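Local coordinates for protein dTDP-glucose 4,6-dehydratase (Klebsiella pneumoniae, PDB 5U4Q) that binds NAD and probably catalyses the dehydration of dTDP-glucose to its 4-keto-6-deoxy form, as an extended short-chain dehydrogenase of the epimerase/dehydratase family, at residues 222-233 / 308-318. Sequence-based numbering, arbitrary orientation. Where two conformers were deposited one is given.
Sequences YIDDIVEAVVRV and LYDLVGFKPQT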
loop_
_atom_site.group_PDB
_atom_site.type_symbol
_atom_site.label_atom_id
_atom_site.label_comp_id
_atom_site.label_asym_id
_atom_site.label_seq_id
_atom_site.Cartn_x
_atom_site.Cartn_y
_atom_site.Cartn_z
ATOM N N TYR A 222 5.330 1.498 -27.515
ATOM C CA TYR A 222 6.562 2.208 -27.859
ATOM C C TYR A 222 6.729 3.479 -27.007
ATOM O O TYR A 222 5.761 4.219 -26.770
ATOM C CB TYR A 222 6.608 2.504 -29.357
ATOM C CG TYR A 222 7.921 3.088 -29.785
ATOM C CD1 TYR A 222 9.071 2.301 -29.797
ATOM C CD2 TYR A 222 8.039 4.418 -30.158
ATOM C CE1 TYR A 222 10.299 2.820 -30.158
ATOM C CE2 TYR A 222 9.263 4.936 -30.535
ATOM C CZ TYR A 222 10.396 4.145 -30.504
ATOM O OH TYR A 222 11.633 4.680 -30.881
ATOM N N ILE A 223 7.959 3.701 -26.572
ATOM C CA ILE A 223 8.250 4.819 -25.664
ATOM C C ILE A 223 7.722 6.170 -26.144
ATOM O O ILE A 223 7.151 6.901 -25.348
ATOM C CB ILE A 223 9.771 4.872 -25.315
ATOM C CG1 ILE A 223 10.058 5.979 -24.295
ATOM C CG2 ILE A 223 10.641 5.029 -26.553
ATOM C CD1 ILE A 223 9.394 5.799 -22.938
ATOM N N ASP A 224 7.856 6.502 -27.423
ATOM C CA ASP A 224 7.375 7.821 -27.862
ATOM C C ASP A 224 5.872 7.998 -27.671
ATOM O O ASP A 224 5.407 9.116 -27.395
ATOM C CB ASP A 224 7.740 8.117 -29.311
ATOM C CG ASP A 224 9.225 8.362 -29.536
ATOM O OD1 ASP A 224 10.035 8.292 -28.604
ATOM O OD2 ASP A 224 9.577 8.614 -30.712
ATOM N N ASP A 225 5.110 6.912 -27.834
ATOM C CA ASP A 225 3.664 6.949 -27.631
ATOM C C ASP A 225 3.351 7.170 -26.149
ATOM O O ASP A 225 2.449 7.935 -25.821
ATOM C CB ASP A 225 3.024 5.677 -28.186
ATOM C CG ASP A 225 3.106 5.600 -29.677
ATOM O OD1 ASP A 225 2.934 6.653 -30.334
ATOM O OD2 ASP A 225 3.225 4.477 -30.189
ATOM N N ILE A 226 4.093 6.511 -25.256
ATOM C CA ILE A 226 3.938 6.750 -23.817
ATOM C C ILE A 226 4.244 8.218 -23.489
ATOM O O ILE A 226 3.493 8.872 -22.754
ATOM C CB ILE A 226 4.882 5.838 -22.992
ATOM C CG1 ILE A 226 4.451 4.351 -23.112
ATOM C CG2 ILE A 226 4.974 6.280 -21.526
ATOM C CD1 ILE A 226 3.079 4.009 -22.544
ATOM N N VAL A 227 5.324 8.734 -24.030
ATOM C CA VAL A 227 5.734 10.117 -23.751
ATOM C C VAL A 227 4.648 11.103 -24.173
ATOM O O VAL A 227 4.301 12.006 -23.409
ATOM C CB VAL A 227 7.053 10.455 -24.456
ATOM C CG1 VAL A 227 7.334 11.960 -24.428
ATOM C CG2 VAL A 227 8.202 9.681 -23.846
ATOM N N GLU A 228 4.094 10.926 -25.362
ATOM C CA GLU A 228 3.050 11.834 -25.839
ATOM C C GLU A 228 1.865 11.821 -24.876
ATOM O O GLU A 228 1.354 12.887 -24.519
ATOM C CB GLU A 228 2.612 11.444 -27.258
ATOM C CG GLU A 228 1.592 12.386 -27.870
ATOM C CD GLU A 228 2.101 13.804 -28.029
ATOM O OE1 GLU A 228 3.308 13.993 -28.258
ATOM O OE2 GLU A 228 1.268 14.741 -27.956
ATOM N N ALA A 229 1.445 10.629 -24.450
ATOM C CA ALA A 229 0.304 10.521 -23.527
ATOM C C ALA A 229 0.580 11.169 -22.176
ATOM O O ALA A 229 -0.260 11.897 -21.619
ATOM C CB ALA A 229 -0.050 9.073 -23.318
ATOM N N VAL A 230 1.741 10.882 -21.618
ATOM C CA VAL A 230 2.073 11.420 -20.310
ATOM C C VAL A 230 2.160 12.930 -20.344
ATOM O O VAL A 230 1.689 13.597 -19.428
ATOM C CB VAL A 230 3.382 10.797 -19.783
ATOM C CG1 VAL A 230 3.863 11.463 -18.503
ATOM C CG2 VAL A 230 3.198 9.304 -19.577
ATOM N N VAL A 231 2.785 13.489 -21.376
ATOM C CA VAL A 231 2.932 14.943 -21.431
ATOM C C VAL A 231 1.541 15.599 -21.585
ATOM O O VAL A 231 1.284 16.650 -20.959
ATOM C CB VAL A 231 3.994 15.379 -22.467
ATOM C CG1 VAL A 231 3.993 16.892 -22.638
ATOM C CG2 VAL A 231 5.375 14.882 -22.032
ATOM N N ARG A 232 0.628 14.975 -22.333
ATOM C CA ARG A 232 -0.776 15.478 -22.438
ATOM C C ARG A 232 -1.486 15.369 -21.067
ATOM O O ARG A 232 -2.154 16.317 -20.643
ATOM C CB ARG A 232 -1.590 14.750 -23.505
ATOM C CG ARG A 232 -1.108 15.030 -24.916
ATOM C CD ARG A 232 -1.970 14.400 -25.969
ATOM N NE ARG A 232 -1.390 14.645 -27.300
ATOM C CZ ARG A 232 -2.089 14.780 -28.423
ATOM N NH1 ARG A 232 -3.420 14.730 -28.422
ATOM N NH2 ARG A 232 -1.443 14.995 -29.568
ATOM N N VAL A 233 -1.325 14.238 -20.384
ATOM C CA VAL A 233 -1.960 14.043 -19.079
ATOM C C VAL A 233 -1.490 15.061 -18.054
ATOM O O VAL A 233 -2.294 15.511 -17.234
ATOM C CB VAL A 233 -1.744 12.613 -18.526
ATOM C CG1 VAL A 233 -2.125 12.495 -17.044
ATOM C CG2 VAL A 233 -2.531 11.619 -19.346
ATOM N N LEU A 308 -8.431 6.946 -21.257
ATOM C CA LEU A 308 -7.322 7.852 -21.617
ATOM C C LEU A 308 -7.518 8.383 -23.046
ATOM O O LEU A 308 -7.145 9.531 -23.341
ATOM C CB LEU A 308 -5.952 7.202 -21.387
ATOM C CG LEU A 308 -4.709 8.110 -21.324
ATOM C CD1 LEU A 308 -4.851 9.186 -20.259
ATOM C CD2 LEU A 308 -3.458 7.292 -21.053
ATOM N N TYR A 309 -8.157 7.581 -23.910
ATOM C CA TYR A 309 -8.514 8.050 -25.262
ATOM C C TYR A 309 -9.531 9.173 -25.191
ATOM O O TYR A 309 -9.387 10.168 -25.878
ATOM C CB TYR A 309 -9.066 6.913 -26.163
ATOM C CG TYR A 309 -9.526 7.424 -27.522
ATOM C CD1 TYR A 309 -8.610 7.691 -28.530
ATOM C CD2 TYR A 309 -10.876 7.688 -27.779
ATOM C CE1 TYR A 309 -9.020 8.192 -29.761
ATOM C CE2 TYR A 309 -11.288 8.196 -29.015
ATOM C CZ TYR A 309 -10.351 8.436 -29.999
ATOM O OH TYR A 309 -10.729 8.940 -31.226
ATOM N N ASP A 310 -10.576 9.025 -24.390
ATOM C CA ASP A 310 -11.547 10.100 -24.257
ATOM C C ASP A 310 -10.903 11.332 -23.599
ATOM O O ASP A 310 -11.300 12.458 -23.885
ATOM C CB ASP A 310 -12.782 9.644 -23.464
ATOM C CG ASP A 310 -13.548 8.516 -24.165
ATOM O OD1 ASP A 310 -13.322 8.277 -25.373
ATOM O OD2 ASP A 310 -14.379 7.861 -23.504
ATOM N N LEU A 311 -9.861 11.130 -22.787
ATOM C CA LEU A 311 -9.268 12.261 -22.075
ATOM C C LEU A 311 -8.294 13.122 -22.888
ATOM O O LEU A 311 -8.460 14.353 -22.925
ATOM C CB LEU A 311 -8.543 11.799 -20.805
ATOM C CG LEU A 311 -8.191 12.901 -19.795
ATOM C CD1 LEU A 311 -9.426 13.370 -19.030
ATOM C CD2 LEU A 311 -7.143 12.396 -18.823
ATOM N N VAL A 312 -7.242 12.509 -23.456
ATOM C CA VAL A 312 -6.162 13.266 -24.155
ATOM C C VAL A 312 -6.234 13.279 -25.692
ATOM O O VAL A 312 -5.430 13.947 -26.339
ATOM C CB VAL A 312 -4.730 12.825 -23.718
ATOM C CG1 VAL A 312 -4.514 13.053 -22.221
ATOM C CG2 VAL A 312 -4.438 11.380 -24.108
ATOM N N GLY A 313 -7.178 12.549 -26.270
ATOM C CA GLY A 313 -7.342 12.551 -27.725
ATOM C C GLY A 313 -6.105 12.107 -28.483
ATOM O O GLY A 313 -5.716 12.726 -29.482
ATOM N N PHE A 314 -5.486 11.030 -28.010
ATOM C CA PHE A 314 -4.297 10.450 -28.662
ATOM C C PHE A 314 -4.210 8.959 -28.369
ATOM O O PHE A 314 -4.443 8.531 -27.240
ATOM C CB PHE A 314 -3.016 11.129 -28.174
ATOM C CG PHE A 314 -1.747 10.502 -28.698
ATOM C CD1 PHE A 314 -1.215 10.890 -29.921
ATOM C CD2 PHE A 314 -1.077 9.541 -27.960
ATOM C CE1 PHE A 314 -0.045 10.322 -30.399
ATOM C CE2 PHE A 314 0.106 8.978 -28.426
ATOM C CZ PHE A 314 0.612 9.358 -29.655
ATOM N N LYS A 315 -3.871 8.167 -29.387
ATOM C CA LYS A 315 -3.687 6.722 -29.224
ATOM C C LYS A 315 -2.300 6.335 -29.767
ATOM O O LYS A 315 -1.718 7.093 -30.550
ATOM C CB LYS A 315 -4.765 5.937 -29.980
ATOM C CG LYS A 315 -4.835 6.263 -31.472
ATOM C CD LYS A 315 -5.882 5.431 -32.203
ATOM C CE LYS A 315 -5.923 5.756 -33.696
ATOM N NZ LYS A 315 -6.784 4.831 -34.492
ATOM N N PRO A 316 -1.781 5.154 -29.377
ATOM C CA PRO A 316 -0.417 4.860 -29.876
ATOM C C PRO A 316 -0.381 4.719 -31.393
ATOM O O PRO A 316 -1.289 4.132 -31.977
ATOM C CB PRO A 316 -0.081 3.520 -29.220
ATOM C CG PRO A 316 -0.940 3.448 -28.015
ATOM C CD PRO A 316 -2.195 4.184 -28.345
ATOM N N GLN A 317 0.631 5.299 -32.009
ATOM C CA GLN A 317 0.753 5.288 -33.459
ATOM C C GLN A 317 1.877 4.392 -33.983
ATOM O O GLN A 317 1.932 4.156 -35.191
ATOM C CB GLN A 317 1.047 6.719 -33.951
ATOM C CG GLN A 317 0.025 7.778 -33.553
ATOM C CD GLN A 317 0.458 9.200 -33.907
ATOM O OE1 GLN A 317 1.575 9.435 -34.388
ATOM N NE2 GLN A 317 -0.431 10.162 -33.660
ATOM N N THR A 318 2.770 3.908 -33.118
ATOM C CA THR A 318 3.951 3.196 -33.594
ATOM C C THR A 318 3.704 1.720 -33.775
ATOM O O THR A 318 3.268 1.047 -32.843
ATOM C CB THR A 318 5.134 3.371 -32.625
ATOM O OG1 THR A 318 5.335 4.760 -32.386
ATOM C CG2 THR A 318 6.449 2.766 -33.221
HETATM O O HOH W 1 3.252 1.679 -29.509
#
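Helix 223-233, which packs on the parallel sheet of the Rossmann-type NAD-binding fold, receives the end of helix 308-312 and the loop that follows it, and D225, in the first turn of the helix, holds the loop through its carboxylate. That group grips the loop backbone: T318 N comes to the syn lone pair of OD2 at 3.0 Å, while Q317 N meets OD1 at 3.2 Å from above the carboxylate plane. A water bridges OD2 and Y222 N, with a weak bond to T318 O, and the methyl and CB of T318 lie against Y222.

Midway along the helix, F314 turns its ring inward, CG anti to the backbone N (chi1 174°). E228 CG sits over the centre of that ring, 3.5 Å from the centroid, a CH-pi contact, and D225 OD1 meets the ring edge at CZ. R232 reaches out with an extended chain and binds two partners in its guanidinium plane: NE gives a salt bridge to E228 OE2 at 2.7 Å, and NH1 bonds V312 O at 3.0 Å, nearly straight along the C=O direction. F314 CB covers one face of the guanidinium. The carbonyl thus taken up belongs to V312, the last helical residue, followed by G313 with positive phi.

Deeper in, V233 CG2 presses on L308 CD1 at 3.5 Å, a tight fit, and on V312 CG1. E228 OE1 forms a salt bridge with R22 of helix 14-25, which follows the first strand, 5-9. The 308-318 helix end and loop thus lie along helix 223-233, which flanks the central parallel sheet, as fits the Rossmann-type fold of extended short-chain dehydrogenases.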